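Side-chain contacts in putative transcriptional regulator (Clostridium difficile, PDB 3QI7), which is of unknown function but has a periplasmic-binding-protein-like fold and may be a lipoprotein that binds a small ligand such as a sugar: residues A[18-23]-A[66-71]; A[60-65]-A[80-85]; A[148-153]-A[363-368]; A[218-223]-A[247-252]. All coordinates share one frame; numbering follows the deposited sequence. Where two conformers were deposited one is given.

Contact 1: residues A[18-23]-A[66-71]; sequences VTQPLS and ENFTSN
Pro21 and Glu66 bring the two backbones to their nearest approach, 6.7 Å between CA atoms, where the loop leaving strand 13-19 passes the loop that follows the adjacent parallel strand 57-63. Beyond the C-terminal ends of these strands, in the large sheet of a periplasmic-binding-protein-like fold, Pro21 CB faces 66-71, and its CG packs 3.9 Å from CG of Glu66. The glutamate keeps CG beside its own backbone N (chi1 -71°) and runs extended from there, which carries the carboxylate past the proline to Ser23. Ser23 OG donates a hydrogen bond of 3.0 Å to Glu66 OE2, meeting that oxygen on its anti side and 25° out of the carboxylate plane. Deeper in, the extended chain of Gln20 brings its amide to the rim of the Phe68 ring: OE1 lies 4.2 Å from CE2, near the ring plane, with amide and ring planes 67° apart. The same OE1 accepts hydrogen bonds from Thr95 and Gln97, while NE2 binds Glu24. Glu24 also takes the backbone N-H of Asn67, a second link between the two loops. The contact thus grades from a buried glutamine, its amide hydrogen-bonded at both ends, against an aromatic edge to an exposed serine-carboxylate bond, which probably adds only modestly to the hold between these strand-end loops.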
loop_
_atom_site.group_PDB
_atom_site.type_symbol
_atom_site.label_atom_id
_atom_site.label_comp_id
_atom_site.label_asym_id
_atom_site.label_seq_id
_atom_site.Cartn_x
_atom_site.Cartn_y
_atom_site.Cartn_z
ATOM N N VAL A 18 -12.900 -5.249 -7.427
ATOM C CA VAL A 18 -13.724 -5.003 -6.255
ATOM C C VAL A 18 -12.985 -4.113 -5.260
ATOM O O VAL A 18 -11.856 -4.432 -4.829
ATOM C CB VAL A 18 -14.080 -6.343 -5.569
ATOM C CG1 VAL A 18 -14.997 -6.108 -4.324
ATOM C CG2 VAL A 18 -14.693 -7.277 -6.575
ATOM N N THR A 19 -13.596 -2.988 -4.908
ATOM C CA THR A 19 -13.045 -2.115 -3.895
ATOM C C THR A 19 -14.127 -1.716 -2.897
ATOM O O THR A 19 -15.315 -1.901 -3.158
ATOM C CB THR A 19 -12.479 -0.811 -4.489
ATOM O OG1 THR A 19 -13.548 0.069 -4.813
ATOM C CG2 THR A 19 -11.639 -1.073 -5.762
ATOM N N GLN A 20 -13.700 -1.144 -1.775
ATOM C CA GLN A 20 -14.605 -0.402 -0.902
ATOM C C GLN A 20 -15.049 0.905 -1.589
ATOM O O GLN A 20 -14.437 1.337 -2.590
ATOM C CB GLN A 20 -13.956 -0.138 0.461
ATOM C CG GLN A 20 -13.690 -1.432 1.291
ATOM C CD GLN A 20 -12.962 -1.171 2.621
ATOM O OE1 GLN A 20 -12.029 -1.898 2.997
ATOM N NE2 GLN A 20 -13.382 -0.121 3.328
ATOM N N PRO A 21 -16.134 1.518 -1.084
ATOM C CA PRO A 21 -16.630 2.729 -1.727
ATOM C C PRO A 21 -15.720 3.924 -1.522
ATOM O O PRO A 21 -14.838 3.919 -0.632
ATOM C CB PRO A 21 -18.010 2.975 -1.081
ATOM C CG PRO A 21 -18.178 1.988 -0.025
ATOM C CD PRO A 21 -17.072 0.982 -0.079
ATOM N N LEU A 22 -15.935 4.926 -2.371
ATOM C CA LEU A 22 -15.120 6.136 -2.395
ATOM C C LEU A 22 -15.021 6.732 -0.995
ATOM O O LEU A 22 -13.954 7.153 -0.575
ATOM C CB LEU A 22 -15.728 7.140 -3.367
ATOM C CG LEU A 22 -15.079 8.514 -3.565
ATOM C CD1 LEU A 22 -13.667 8.402 -4.133
ATOM C CD2 LEU A 22 -15.995 9.350 -4.486
ATOM N N SER A 23 -16.134 6.720 -0.263
ATOM C CA SER A 23 -16.202 7.286 1.097
ATOM C C SER A 23 -15.263 6.616 2.107
ATOM O O SER A 23 -14.957 7.211 3.136
ATOM C CB SER A 23 -17.640 7.215 1.629
ATOM O OG SER A 23 -18.104 5.857 1.734
ATOM N N GLU A 66 -21.010 -0.265 2.143
ATOM C CA GLU A 66 -20.331 0.365 3.270
ATOM C C GLU A 66 -20.296 -0.608 4.445
ATOM O O GLU A 66 -21.239 -1.377 4.637
ATOM C CB GLU A 66 -21.035 1.654 3.685
ATOM C CG GLU A 66 -20.864 2.775 2.671
ATOM C CD GLU A 66 -21.373 4.106 3.183
ATOM O OE1 GLU A 66 -22.252 4.122 4.058
ATOM O OE2 GLU A 66 -20.889 5.143 2.700
ATOM N N ASN A 67 -19.191 -0.605 5.187
ATOM C CA ASN A 67 -19.092 -1.373 6.425
ATOM C C ASN A 67 -19.359 -2.834 6.114
ATOM O O ASN A 67 -20.174 -3.470 6.768
ATOM C CB ASN A 67 -20.119 -0.866 7.456
ATOM C CG ASN A 67 -19.931 0.593 7.799
ATOM O OD1 ASN A 67 -18.882 0.998 8.297
ATOM N ND2 ASN A 67 -20.945 1.393 7.534
ATOM N N PHE A 68 -18.690 -3.337 5.079
ATOM C CA PHE A 68 -19.072 -4.615 4.451
ATOM C C PHE A 68 -18.976 -5.842 5.370
ATOM O O PHE A 68 -19.726 -6.787 5.183
ATOM C CB PHE A 68 -18.324 -4.854 3.118
ATOM C CG PHE A 68 -16.926 -5.464 3.256
ATOM C CD1 PHE A 68 -16.766 -6.839 3.461
ATOM C CD2 PHE A 68 -15.793 -4.672 3.139
ATOM C CE1 PHE A 68 -15.495 -7.403 3.569
ATOM C CE2 PHE A 68 -14.518 -5.215 3.242
ATOM C CZ PHE A 68 -14.365 -6.599 3.456
ATOM N N THR A 69 -18.055 -5.820 6.334
ATOM C CA THR A 69 -17.941 -6.912 7.328
ATOM C C THR A 69 -19.234 -7.030 8.177
ATOM O O THR A 69 -19.603 -8.127 8.613
ATOM C CB THR A 69 -16.649 -6.783 8.196
ATOM O OG1 THR A 69 -16.687 -5.609 9.005
ATOM C CG2 THR A 69 -15.412 -6.682 7.320
ATOM N N SER A 70 -19.953 -5.913 8.346
ATOM C CA SER A 70 -21.282 -5.933 8.979
ATOM C C SER A 70 -22.415 -6.238 8.007
ATOM O O SER A 70 -23.555 -6.308 8.409
ATOM C CB SER A 70 -21.555 -4.607 9.680
ATOM O OG SER A 70 -20.682 -4.481 10.783
ATOM N N ASN A 71 -22.089 -6.410 6.731
ATOM C CA ASN A 71 -23.058 -6.733 5.697
ATOM C C ASN A 71 -22.468 -7.786 4.789
ATOM O O ASN A 71 -22.548 -7.685 3.560
ATOM C CB ASN A 71 -23.382 -5.478 4.891
ATOM C CG ASN A 71 -23.949 -4.374 5.756
ATOM O OD1 ASN A 71 -25.117 -4.423 6.142
ATOM N ND2 ASN A 71 -23.110 -3.389 6.106
#

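Contact 2: residues A[60-65]-A[80-85]; sequences KHVVLP and VKLADD
Leu82 meets Val62 and Lys60, two residues whose side chains leave the same side of strand 57-63, and these three account for most of the buried surface. The leucine belongs to the 3-10 turn 81-84 that follows helix 72-80, so the contact lies in a beta-alpha-beta unit, between its first strand and the end of the helix that packs over the sheet. Both methyls of Leu82 meet Val62 CG2: CD2 approaches it to 3.6 Å and CD1 reaches it at 4.0 Å, the two side chains sliding past each other in opposite directions. Val62 directs CG1 anti to its N, leaving CG2 as the branch that receives the leucine; Ala16 and Val18 of the neighbouring strand 13-19 extend this apolar patch. Lys60, partly exposed, adds the tip of its chain. That chain is extended until a bend at chi4 (-88°), and that bend sets NZ 3.7 Å from Leu82 CD2, a contact of an ammonium group with a methyl. Asp85 comes near the same chain, with OD2 4.4 Å from Lys60 CE but 5.1 Å from NZ, too far for a salt bridge. Its OD2 is instead paired with Lys14, while OD1 accepts from the backbone N of Glu87. Cohesion between the two segments is therefore mainly apolar, and the lysine and aspartate probably contribute no more than a weak long-range attraction at its margin.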
loop_
_atom_site.group_PDB
_atom_site.type_symbol
_atom_site.label_atom_id
_atom_site.label_comp_id
_atom_site.label_asym_id
_atom_site.label_seq_id
_atom_site.Cartn_x
_atom_site.Cartn_y
_atom_site.Cartn_z
ATOM N N LYS A 60 -14.538 -3.708 -14.955
ATOM C CA LYS A 60 -15.817 -3.618 -14.281
ATOM C C LYS A 60 -15.591 -3.345 -12.806
ATOM O O LYS A 60 -15.219 -4.260 -12.036
ATOM C CB LYS A 60 -16.632 -4.914 -14.447
ATOM C CG LYS A 60 -18.044 -4.866 -13.830
ATOM C CD LYS A 60 -18.881 -6.051 -14.313
ATOM C CE LYS A 60 -20.398 -5.822 -14.138
ATOM N NZ LYS A 60 -20.802 -6.277 -12.799
ATOM N N HIS A 61 -15.835 -2.103 -12.410
ATOM C CA HIS A 61 -15.657 -1.708 -11.023
ATOM C C HIS A 61 -16.852 -2.100 -10.137
ATOM O O HIS A 61 -17.947 -1.553 -10.255
ATOM C CB HIS A 61 -15.391 -0.203 -10.933
ATOM C CG HIS A 61 -14.901 0.250 -9.594
ATOM N ND1 HIS A 61 -14.656 1.575 -9.305
ATOM C CD2 HIS A 61 -14.612 -0.438 -8.464
ATOM C CE1 HIS A 61 -14.224 1.684 -8.062
ATOM N NE2 HIS A 61 -14.203 0.479 -7.523
ATOM N N VAL A 62 -16.609 -3.022 -9.219
ATOM C CA VAL A 62 -17.620 -3.515 -8.292
ATOM C C VAL A 62 -17.386 -2.882 -6.924
ATOM O O VAL A 62 -16.268 -2.969 -6.373
ATOM C CB VAL A 62 -17.511 -5.042 -8.145
ATOM C CG1 VAL A 62 -18.556 -5.585 -7.136
ATOM C CG2 VAL A 62 -17.644 -5.739 -9.500
ATOM N N VAL A 63 -18.417 -2.236 -6.376
ATOM C CA VAL A 63 -18.286 -1.478 -5.135
ATOM C C VAL A 63 -18.955 -2.225 -3.998
ATOM O O VAL A 63 -20.137 -2.537 -4.045
ATOM C CB VAL A 63 -18.873 -0.085 -5.278
ATOM C CG1 VAL A 63 -18.592 0.763 -4.025
ATOM C CG2 VAL A 63 -18.323 0.561 -6.561
ATOM N N LEU A 64 -18.179 -2.541 -2.970
ATOM C CA LEU A 64 -18.723 -3.225 -1.804
ATOM C C LEU A 64 -19.673 -2.304 -1.029
ATOM O O LEU A 64 -19.491 -1.082 -1.022
ATOM C CB LEU A 64 -17.590 -3.673 -0.871
ATOM C CG LEU A 64 -16.620 -4.741 -1.367
ATOM C CD1 LEU A 64 -15.285 -4.605 -0.607
ATOM C CD2 LEU A 64 -17.185 -6.166 -1.237
ATOM N N PRO A 65 -20.631 -2.897 -0.298
ATOM C CA PRO A 65 -21.453 -2.102 0.601
ATOM C C PRO A 65 -20.580 -1.412 1.640
ATOM O O PRO A 65 -19.514 -1.911 1.961
ATOM C CB PRO A 65 -22.406 -3.133 1.250
ATOM C CG PRO A 65 -21.894 -4.447 0.933
ATOM C CD PRO A 65 -20.913 -4.343 -0.210
ATOM N N VAL A 80 -20.079 -12.910 -6.220
ATOM C CA VAL A 80 -20.348 -14.221 -6.808
ATOM C C VAL A 80 -21.167 -14.112 -8.106
ATOM O O VAL A 80 -20.997 -14.921 -9.028
ATOM C CB VAL A 80 -21.046 -15.164 -5.795
ATOM C CG1 VAL A 80 -21.519 -16.438 -6.483
ATOM C CG2 VAL A 80 -20.106 -15.474 -4.635
ATOM N N LYS A 81 -22.031 -13.099 -8.175
ATOM C CA LYS A 81 -22.776 -12.789 -9.398
ATOM C C LYS A 81 -21.901 -12.506 -10.623
ATOM O O LYS A 81 -22.360 -12.672 -11.754
ATOM C CB LYS A 81 -23.698 -11.585 -9.184
ATOM C CG LYS A 81 -24.878 -11.791 -8.192
ATOM C CD LYS A 81 -25.787 -12.969 -8.524
ATOM C CE LYS A 81 -27.135 -12.836 -7.822
ATOM N NZ LYS A 81 -28.173 -12.214 -8.702
ATOM N N LEU A 82 -20.651 -12.093 -10.410
ATOM C CA LEU A 82 -19.726 -11.800 -11.524
ATOM C C LEU A 82 -19.506 -13.039 -12.387
ATOM O O LEU A 82 -19.199 -12.946 -13.577
ATOM C CB LEU A 82 -18.382 -11.265 -11.005
ATOM C CG LEU A 82 -18.399 -9.956 -10.184
ATOM C CD1 LEU A 82 -17.074 -9.711 -9.487
ATOM C CD2 LEU A 82 -18.762 -8.784 -11.070
ATOM N N ALA A 83 -19.680 -14.199 -11.768
ATOM C CA ALA A 83 -19.582 -15.476 -12.445
ATOM C C ALA A 83 -20.621 -15.645 -13.567
ATOM O O ALA A 83 -20.421 -16.457 -14.471
ATOM C CB ALA A 83 -19.737 -16.586 -11.435
ATOM N N ASP A 84 -21.721 -14.894 -13.516
ATOM C CA ASP A 84 -22.781 -15.047 -14.530
ATOM C C ASP A 84 -22.408 -14.302 -15.815
ATOM O O ASP A 84 -22.944 -14.596 -16.886
ATOM C CB ASP A 84 -24.149 -14.565 -14.012
ATOM C CG ASP A 84 -24.613 -15.309 -12.760
ATOM O OD1 ASP A 84 -23.977 -16.307 -12.363
ATOM O OD2 ASP A 84 -25.623 -14.886 -12.161
ATOM N N ASP A 85 -21.489 -13.346 -15.703
ATOM C CA ASP A 85 -21.079 -12.531 -16.833
ATOM C C ASP A 85 -19.989 -13.301 -17.574
ATOM O O ASP A 85 -18.863 -13.447 -17.079
ATOM C CB ASP A 85 -20.593 -11.166 -16.328
ATOM C CG ASP A 85 -20.292 -10.172 -17.442
ATOM O OD1 ASP A 85 -19.871 -10.578 -18.558
ATOM O OD2 ASP A 85 -20.451 -8.952 -17.176
#

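Contact 3: residues A[148-153]-A[363-368]; sequences AERSKE and SVILSQ
The C-terminal end of helix 140-153 is tied here to the late part of strand 361-370, which pairs in parallel with strand 134-137 in the large sheet of this periplasmic-binding-protein-like fold. Arg150 makes the junction. Its chain, extended from CG to NE, reaches across to the backbone carbonyl of Leu366, and the end-on pair NH1 and NH2 closes on that one oxygen. Arg150 NH1 lies 2.9 Å from Leu366 O in the carbonyl plane, with an N-H...O angle of 151°; NH2 stands 3.1 Å from the same atom but is tilted 28° from that plane. The oxygen itself lies at the edge of the guanidinium, almost exactly in its plane. Over one face of the group sits Gln368 N, 3.4 Å from Arg150 NH1, a contact of two donors and not a bond. The Gln368 side chain, with CG anti to its N (chi1 -178°), runs back along the arginine in the opposite direction, its NE2 ending 3.7 Å from Arg150 CB. One water joins Ile365 O to Arg150 NH2, weakly on the arginine side, and a second bridges Glu153 OE1 and Gln368 OE1. Two N-H groups on a single carbonyl should help to hold the guanidinium against rotation, and its positive charge would probably polarise the Leu366 peptide.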
loop_
_atom_site.group_PDB
_atom_site.type_symbol
_atom_site.label_atom_id
_atom_site.label_comp_id
_atom_site.label_asym_id
_atom_site.label_seq_id
_atom_site.Cartn_x
_atom_site.Cartn_y
_atom_site.Cartn_z
ATOM N N ALA A 148 14.137 0.245 8.963
ATOM C CA ALA A 148 15.342 0.377 9.815
ATOM C C ALA A 148 16.583 0.632 8.954
ATOM O O ALA A 148 17.386 1.544 9.233
ATOM C CB ALA A 148 15.517 -0.904 10.672
ATOM N N GLU A 149 16.747 -0.148 7.892
ATOM C CA GLU A 149 17.915 0.009 7.000
ATOM C C GLU A 149 17.917 1.374 6.310
ATOM O O GLU A 149 18.937 2.079 6.325
ATOM C CB GLU A 149 17.972 -1.118 5.977
ATOM C CG GLU A 149 18.200 -2.479 6.623
ATOM C CD GLU A 149 18.158 -3.606 5.613
ATOM O OE1 GLU A 149 17.965 -3.307 4.432
ATOM O OE2 GLU A 149 18.313 -4.791 6.010
ATOM N N ARG A 150 16.765 1.779 5.777
ATOM C CA ARG A 150 16.679 3.046 5.038
ATOM C C ARG A 150 16.904 4.234 5.955
ATOM O O ARG A 150 17.517 5.235 5.535
ATOM C CB ARG A 150 15.353 3.158 4.243
ATOM C CG ARG A 150 15.343 2.265 2.999
ATOM C CD ARG A 150 14.011 2.258 2.177
ATOM N NE ARG A 150 14.097 1.231 1.133
ATOM C CZ ARG A 150 13.142 0.903 0.274
ATOM N NH1 ARG A 150 11.978 1.554 0.235
ATOM N NH2 ARG A 150 13.366 -0.085 -0.572
ATOM N N SER A 151 16.431 4.133 7.205
ATOM C CA SER A 151 16.776 5.083 8.262
ATOM C C SER A 151 18.309 5.213 8.491
ATOM O O SER A 151 18.863 6.342 8.523
ATOM C CB SER A 151 16.080 4.668 9.595
ATOM O OG SER A 151 14.669 4.763 9.472
ATOM N N LYS A 152 18.976 4.059 8.640
ATOM C CA LYS A 152 20.439 3.988 8.804
ATOM C C LYS A 152 21.133 4.687 7.615
ATOM O O LYS A 152 22.020 5.511 7.818
ATOM C CB LYS A 152 20.927 2.515 8.923
ATOM C CG LYS A 152 22.432 2.341 9.265
ATOM C CD LYS A 152 22.713 2.465 10.748
ATOM C CE LYS A 152 24.184 2.453 11.076
ATOM N NZ LYS A 152 24.354 2.097 12.508
ATOM N N GLU A 153 20.675 4.401 6.408
ATOM C CA GLU A 153 21.307 4.905 5.168
ATOM C C GLU A 153 21.191 6.417 5.062
ATOM O O GLU A 153 22.057 7.084 4.486
ATOM C CB GLU A 153 20.729 4.240 3.946
ATOM C CG GLU A 153 21.028 2.742 3.956
ATOM C CD GLU A 153 20.186 1.915 2.991
ATOM O OE1 GLU A 153 19.591 2.479 2.072
ATOM O OE2 GLU A 153 20.112 0.670 3.146
ATOM N N SER A 363 4.976 -10.864 -1.389
ATOM C CA SER A 363 4.913 -9.572 -0.732
ATOM C C SER A 363 5.873 -8.668 -1.457
ATOM O O SER A 363 6.831 -9.152 -2.058
ATOM C CB SER A 363 5.204 -9.664 0.758
ATOM O OG SER A 363 6.522 -10.062 0.997
ATOM N N VAL A 364 5.629 -7.364 -1.393
ATOM C CA VAL A 364 6.419 -6.410 -2.165
ATOM C C VAL A 364 6.828 -5.225 -1.312
ATOM O O VAL A 364 6.078 -4.809 -0.441
ATOM C CB VAL A 364 5.646 -5.928 -3.457
ATOM C CG1 VAL A 364 4.258 -5.470 -3.145
ATOM C CG2 VAL A 364 6.393 -4.821 -4.210
ATOM N N ILE A 365 8.031 -4.714 -1.558
ATOM C CA ILE A 365 8.498 -3.451 -1.001
ATOM C C ILE A 365 8.952 -2.672 -2.208
ATOM O O ILE A 365 9.677 -3.213 -3.026
ATOM C CB ILE A 365 9.736 -3.606 -0.039
ATOM C CG1 ILE A 365 9.396 -4.470 1.192
ATOM C CG2 ILE A 365 10.283 -2.203 0.395
ATOM C CD1 ILE A 365 8.330 -3.906 2.112
ATOM N N LEU A 366 8.526 -1.430 -2.340
ATOM C CA LEU A 366 8.975 -0.603 -3.481
ATOM C C LEU A 366 10.316 0.053 -3.179
ATOM O O LEU A 366 10.674 0.213 -2.017
ATOM C CB LEU A 366 7.937 0.490 -3.783
ATOM C CG LEU A 366 6.589 -0.077 -4.193
ATOM C CD1 LEU A 366 5.573 1.074 -4.412
ATOM C CD2 LEU A 366 6.747 -0.931 -5.462
ATOM N N SER A 367 11.035 0.431 -4.230
ATOM C CA SER A 367 12.267 1.179 -4.099
ATOM C C SER A 367 12.018 2.485 -3.403
ATOM O O SER A 367 10.945 3.057 -3.471
ATOM C CB SER A 367 12.930 1.463 -5.443
ATOM O OG SER A 367 13.599 0.312 -5.905
ATOM N N GLN A 368 13.045 2.928 -2.706
ATOM C CA GLN A 368 12.998 4.128 -1.921
ATOM C C GLN A 368 12.917 5.356 -2.814
ATOM O O GLN A 368 13.602 5.462 -3.814
ATOM C CB GLN A 368 14.269 4.230 -1.073
ATOM C CG GLN A 368 14.279 5.433 -0.171
ATOM C CD GLN A 368 15.570 5.572 0.609
ATOM O OE1 GLN A 368 16.646 5.385 0.066
ATOM N NE2 GLN A 368 15.462 5.994 1.849
HETATM O O HOH W 1 12.603 -2.469 -2.485
HETATM O O HOH W 2 18.863 5.269 1.570
#

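Contact 4: residues A[218-223]-A[247-252]; sequences KQVKKY and LKYIVA
Val220 of helix 203-223 packs against Leu247 and Tyr249, joining two helices beside the three-stranded parallel sheet in this alpha/beta part of a periplasmic-binding-protein-like fold. Leu247 ends helix 234-247, and Lys248 leaves the helix with positive phi (70°), a turn after which Tyr249 comes round to the same valine. The tight part is apolar: Leu247 CD1 lies 3.7 Å from Val220 CG2 and 4.1 Å from Val220 CB. With CG1 anti to the backbone N (chi1 172°), CG2 is the branch of Val220 that meets both Leu247 and Tyr249. The aromatic ring is buried, touched also by Ile216, one turn before Val220 in helix 203-223, and its hydroxyl is hydrogen-bonded to the backbone O of Ile240. The looser, solvent side of this helix segment carries the exposed Lys218, Lys221 and Lys222, which do not touch 247-252, while the buried Gln219 has its NE2 held by Asp215. The valine and tyrosine side chains cross at about a right angle, and Val220 CG2 approaches the ring obliquely, 4.0 Å from Tyr249 CD2.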
loop_
_atom_site.group_PDB
_atom_site.type_symbol
_atom_site.label_atom_id
_atom_site.label_comp_id
_atom_site.label_asym_id
_atom_site.label_seq_id
_atom_site.Cartn_x
_atom_site.Cartn_y
_atom_site.Cartn_z
ATOM N N LYS A 218 12.489 16.334 23.195
ATOM C CA LYS A 218 13.380 15.652 24.133
ATOM C C LYS A 218 14.384 14.753 23.449
ATOM O O LYS A 218 15.569 14.707 23.838
ATOM C CB LYS A 218 12.571 14.874 25.196
ATOM C CG LYS A 218 11.864 15.819 26.165
ATOM C CD LYS A 218 11.463 15.153 27.480
ATOM C CE LYS A 218 10.227 14.274 27.343
ATOM N NZ LYS A 218 9.644 14.016 28.693
ATOM N N GLN A 219 13.912 14.036 22.428
ATOM C CA GLN A 219 14.741 13.079 21.723
ATOM C C GLN A 219 15.825 13.788 20.907
ATOM O O GLN A 219 16.963 13.308 20.841
ATOM C CB GLN A 219 13.893 12.141 20.846
ATOM C CG GLN A 219 12.784 11.351 21.602
ATOM C CD GLN A 219 13.288 10.392 22.658
ATOM O OE1 GLN A 219 14.482 10.112 22.740
ATOM N NE2 GLN A 219 12.359 9.858 23.468
ATOM N N VAL A 220 15.486 14.940 20.322
ATOM C CA VAL A 220 16.460 15.782 19.607
ATOM C C VAL A 220 17.522 16.384 20.552
ATOM O O VAL A 220 18.701 16.464 20.209
ATOM C CB VAL A 220 15.734 16.906 18.779
ATOM C CG1 VAL A 220 16.741 17.912 18.180
ATOM C CG2 VAL A 220 14.879 16.279 17.678
ATOM N N LYS A 221 17.125 16.780 21.754
ATOM C CA LYS A 221 18.104 17.258 22.741
ATOM C C LYS A 221 19.078 16.165 23.165
ATOM O O LYS A 221 20.275 16.420 23.363
ATOM C CB LYS A 221 17.398 17.823 23.974
ATOM C CG LYS A 221 16.775 19.169 23.709
ATOM C CD LYS A 221 16.096 19.736 24.953
ATOM C CE LYS A 221 14.989 20.732 24.579
ATOM N NZ LYS A 221 15.044 21.925 25.438
ATOM N N LYS A 222 18.574 14.946 23.260
ATOM C CA LYS A 222 19.399 13.801 23.655
ATOM C C LYS A 222 20.393 13.395 22.579
ATOM O O LYS A 222 21.588 13.241 22.850
ATOM C CB LYS A 222 18.527 12.599 23.985
ATOM C CG LYS A 222 17.849 12.697 25.300
ATOM C CD LYS A 222 16.799 11.624 25.440
ATOM C CE LYS A 222 17.363 10.242 25.087
ATOM N NZ LYS A 222 16.295 9.205 24.901
ATOM N N TYR A 223 19.908 13.231 21.352
ATOM C CA TYR A 223 20.717 12.720 20.243
ATOM C C TYR A 223 21.198 13.729 19.212
ATOM O O TYR A 223 22.067 13.411 18.405
ATOM C CB TYR A 223 19.926 11.660 19.512
ATOM C CG TYR A 223 19.598 10.479 20.388
ATOM C CD1 TYR A 223 20.533 9.463 20.613
ATOM C CD2 TYR A 223 18.344 10.350 20.960
ATOM C CE1 TYR A 223 20.214 8.349 21.391
ATOM C CE2 TYR A 223 18.031 9.271 21.744
ATOM C CZ TYR A 223 18.960 8.275 21.967
ATOM O OH TYR A 223 18.598 7.211 22.758
ATOM N N LEU A 247 12.699 21.158 13.451
ATOM C CA LEU A 247 13.896 20.598 14.130
ATOM C C LEU A 247 14.881 19.893 13.175
ATOM O O LEU A 247 16.030 19.598 13.555
ATOM C CB LEU A 247 13.466 19.631 15.249
ATOM C CG LEU A 247 12.760 20.200 16.490
ATOM C CD1 LEU A 247 12.463 19.077 17.510
ATOM C CD2 LEU A 247 13.577 21.304 17.159
ATOM N N LYS A 248 14.408 19.582 11.972
ATOM C CA LYS A 248 15.220 19.186 10.830
ATOM C C LYS A 248 15.821 17.816 11.016
ATOM O O LYS A 248 16.958 17.551 10.642
ATOM C CB LYS A 248 16.279 20.227 10.494
ATOM C CG LYS A 248 15.717 21.633 10.303
ATOM C CD LYS A 248 16.033 22.151 8.921
ATOM C CE LYS A 248 15.849 23.662 8.830
ATOM N NZ LYS A 248 14.424 23.995 8.598
ATOM N N TYR A 249 15.003 16.933 11.575
ATOM C CA TYR A 249 15.394 15.560 11.775
ATOM C C TYR A 249 15.022 14.744 10.547
ATOM O O TYR A 249 14.706 15.321 9.502
ATOM C CB TYR A 249 14.801 15.004 13.096
ATOM C CG TYR A 249 13.313 15.166 13.327
ATOM C CD1 TYR A 249 12.388 14.364 12.680
ATOM C CD2 TYR A 249 12.838 16.090 14.251
ATOM C CE1 TYR A 249 11.003 14.469 12.948
ATOM C CE2 TYR A 249 11.467 16.227 14.506
ATOM C CZ TYR A 249 10.560 15.433 13.862
ATOM O OH TYR A 249 9.226 15.591 14.150
ATOM N N ILE A 250 15.109 13.426 10.650
ATOM C CA ILE A 250 14.803 12.542 9.532
ATOM C C ILE A 250 13.441 11.857 9.708
ATOM O O ILE A 250 13.089 11.420 10.810
ATOM C CB ILE A 250 15.890 11.439 9.367
ATOM C CG1 ILE A 250 17.266 12.050 9.108
ATOM C CG2 ILE A 250 15.552 10.492 8.260
ATOM C CD1 ILE A 250 18.427 11.176 9.661
ATOM N N VAL A 251 12.678 11.791 8.624
ATOM C CA VAL A 251 11.459 10.974 8.561
ATOM C C VAL A 251 11.551 10.093 7.314
ATOM O O VAL A 251 11.081 10.436 6.213
ATOM C CB VAL A 251 10.169 11.825 8.577
ATOM C CG1 VAL A 251 8.944 10.920 8.698
ATOM C CG2 VAL A 251 10.254 12.871 9.718
ATOM N N ALA A 252 12.146 8.921 7.506
ATOM C CA ALA A 252 12.437 8.031 6.369
ATOM C C ALA A 252 11.130 7.604 5.682
ATOM O O ALA A 252 11.071 7.522 4.448
ATOM C CB ALA A 252 13.227 6.823 6.842
#

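From the N terminus, the end of strand 13-19 and the loop after it form the first segment of contact 1, which closes on 66-71 after helix 26-42 and strand 57-63. Contact 2 opens inside that loop at 60-65 and closes beyond it at 80-85, so the two cross; they also touch, through Thr19 OG1 and His61 NE2 and through Pro21 against Val63, on neighbouring strands of the large sheet. Contact 3 then opens at 148-153 and spans 210 residues to the C-terminal strand of the same sheet. Contact 4 lies wholly within that span, in the part bearing the three-stranded sheet, and meets contact 3 where Ser151 packs on Ala252, with centres about 20 Å apart.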